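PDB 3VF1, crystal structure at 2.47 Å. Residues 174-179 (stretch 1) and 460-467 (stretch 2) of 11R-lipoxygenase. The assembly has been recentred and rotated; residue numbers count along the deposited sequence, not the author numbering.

Stretch 1, residues 174-179: VQDLPG
Stretch 2 460-467: LMQKHYRS

The strongest link is a salt bridge: Arg-466 NH1 donates to Asp-176 OD2 at 2.9 Å (N-H...O angle 151°), with the carboxylate oxygen at the guanidinium edge, near its plane. Asp-176 (chi1 m, -69°) points its CA-to-CB bond toward the helix, while Arg-466 starts sideways and reaches in through chi1 to chi3 of m, t, m and chi4 -85°. A second hydrogen bond runs from Gln-462 NE2 to the backbone Gln-175 O, 3.0 Å at 140°; an m, t side chain with chi3 -41° places the amide there.

The backbones come nearest at Asp-176 and Gln-462, whose CA atoms lie 5.0 Å apart, and Gln-462 CA approaches Asp-176 O at 3.4 Å in a CA-H...O contact (156° at H). Stretch 1 is irregular: Asp-176 takes left-handed phi/psi of 55/43, then Leu-177 (-148/161) and Pro-178 (-64/158) extend. Residues 460-465 belong to a helix that begins earlier in the chain, with Tyr-465 N to Met-461 O at 2.9 Å.

Packing centres on Tyr-465 (chi1 t, chi2 80°). Pro-178 N and Leu-177 C lie over one ring face, and Pro-178 CG meets Tyr-465 CE1 at 3.6 Å. Leu-177 (m, t) brings CD2 to 4.1 Å from Met-461 CB, an apolar contact. The contact buries 417 Å² between the stretches, both sides summed.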

# COMPACT_ATOMS: atom_id res chain seq x y z
N VAL A 174 14.51 -6.44 -13.02
CA VAL A 174 15.70 -5.64 -12.74
C VAL A 174 15.75 -4.33 -13.53
O VAL A 174 16.53 -3.44 -13.20
CB VAL A 174 17.02 -6.42 -13.01
CG1 VAL A 174 17.20 -7.54 -12.00
CG2 VAL A 174 17.06 -6.94 -14.45
N GLN A 175 14.93 -4.22 -14.57
CA GLN A 175 15.01 -3.08 -15.47
C GLN A 175 13.86 -2.08 -15.27
O GLN A 175 12.69 -2.45 -15.31
CB GLN A 175 15.04 -3.56 -16.92
CG GLN A 175 16.01 -2.79 -17.81
CD GLN A 175 16.41 -3.57 -19.05
OE1 GLN A 175 16.22 -4.79 -19.12
NE2 GLN A 175 16.98 -2.88 -20.03
N ASP A 176 14.23 -0.82 -15.07
CA ASP A 176 13.26 0.28 -14.95
C ASP A 176 12.21 0.02 -13.87
O ASP A 176 11.02 0.28 -14.08
CB ASP A 176 12.58 0.53 -16.30
CG ASP A 176 13.53 1.12 -17.32
OD1 ASP A 176 14.48 1.83 -16.92
OD2 ASP A 176 13.33 0.87 -18.53
N LEU A 177 12.65 -0.47 -12.72
CA LEU A 177 11.77 -0.69 -11.59
C LEU A 177 12.52 -0.48 -10.28
O LEU A 177 13.75 -0.50 -10.26
CB LEU A 177 11.18 -2.10 -11.62
CG LEU A 177 10.16 -2.40 -12.72
CD1 LEU A 177 9.80 -3.88 -12.73
CD2 LEU A 177 8.92 -1.54 -12.56
N PRO A 178 11.79 -0.26 -9.18
CA PRO A 178 12.43 -0.12 -7.87
C PRO A 178 13.13 -1.40 -7.46
O PRO A 178 12.79 -2.47 -7.97
CB PRO A 178 11.25 0.16 -6.93
CG PRO A 178 10.12 0.58 -7.80
CD PRO A 178 10.32 -0.13 -9.10
N GLY A 179 14.10 -1.31 -6.56
CA GLY A 179 14.75 -2.49 -6.03
C GLY A 179 13.76 -3.33 -5.27
O GLY A 179 12.68 -2.86 -4.91
N LEU A 460 4.03 -0.85 -18.76
CA LEU A 460 3.38 0.38 -18.31
C LEU A 460 4.01 0.88 -17.02
O LEU A 460 4.20 2.08 -16.83
CB LEU A 460 1.88 0.16 -18.11
CG LEU A 460 1.09 1.37 -17.61
CD1 LEU A 460 1.27 2.56 -18.54
CD2 LEU A 460 -0.38 1.02 -17.46
N MET A 461 4.33 -0.05 -16.12
CA MET A 461 5.00 0.29 -14.87
C MET A 461 6.39 0.85 -15.15
O MET A 461 6.78 1.87 -14.59
CB MET A 461 5.10 -0.93 -13.97
CG MET A 461 3.76 -1.43 -13.45
SD MET A 461 3.94 -2.52 -12.03
CE MET A 461 4.84 -3.89 -12.74
N GLN A 462 7.13 0.16 -16.01
CA GLN A 462 8.47 0.58 -16.37
C GLN A 462 8.47 1.97 -16.98
O GLN A 462 9.38 2.77 -16.75
CB GLN A 462 9.09 -0.41 -17.35
CG GLN A 462 9.34 -1.79 -16.76
CD GLN A 462 9.86 -2.78 -17.78
OE1 GLN A 462 9.39 -2.81 -18.92
NE2 GLN A 462 10.84 -3.58 -17.38
N LYS A 463 7.43 2.27 -17.75
CA LYS A 463 7.34 3.55 -18.43
C LYS A 463 7.12 4.69 -17.44
O LYS A 463 7.66 5.79 -17.62
CB LYS A 463 6.21 3.53 -19.47
CG LYS A 463 6.19 4.74 -20.38
CD LYS A 463 5.17 4.59 -21.49
CE LYS A 463 5.19 5.79 -22.43
NZ LYS A 463 4.15 5.70 -23.48
N HIS A 464 6.33 4.44 -16.40
CA HIS A 464 6.09 5.45 -15.38
C HIS A 464 7.31 5.62 -14.49
O HIS A 464 7.65 6.74 -14.10
CB HIS A 464 4.88 5.08 -14.51
CG HIS A 464 4.57 6.10 -13.46
ND1 HIS A 464 3.80 7.22 -13.72
CD2 HIS A 464 4.93 6.19 -12.16
CE1 HIS A 464 3.69 7.94 -12.62
NE2 HIS A 464 4.37 7.34 -11.66
N TYR A 465 7.97 4.51 -14.17
CA TYR A 465 9.13 4.55 -13.28
C TYR A 465 10.26 5.37 -13.88
O TYR A 465 10.91 6.15 -13.19
CB TYR A 465 9.62 3.13 -12.97
CG TYR A 465 10.77 3.11 -11.98
CD1 TYR A 465 10.53 3.23 -10.62
CD2 TYR A 465 12.08 2.98 -12.41
CE1 TYR A 465 11.57 3.21 -9.71
CE2 TYR A 465 13.13 2.96 -11.51
CZ TYR A 465 12.87 3.08 -10.16
OH TYR A 465 13.91 3.06 -9.26
N ARG A 466 10.51 5.19 -15.18
CA ARG A 466 11.57 5.92 -15.86
C ARG A 466 11.50 7.42 -15.62
O ARG A 466 12.52 8.11 -15.68
CB ARG A 466 11.54 5.64 -17.36
CG ARG A 466 12.19 4.32 -17.76
CD ARG A 466 12.50 4.28 -19.25
NE ARG A 466 11.31 4.24 -20.08
CZ ARG A 466 10.65 3.12 -20.40
NH1 ARG A 466 11.06 1.94 -19.95
NH2 ARG A 466 9.58 3.18 -21.17
N SER A 467 10.31 7.94 -15.35
CA SER A 467 10.11 9.37 -15.20
C SER A 467 9.73 9.80 -13.79
O SER A 467 9.60 10.99 -13.51
CB SER A 467 9.04 9.86 -16.18
OG SER A 467 9.45 9.70 -17.52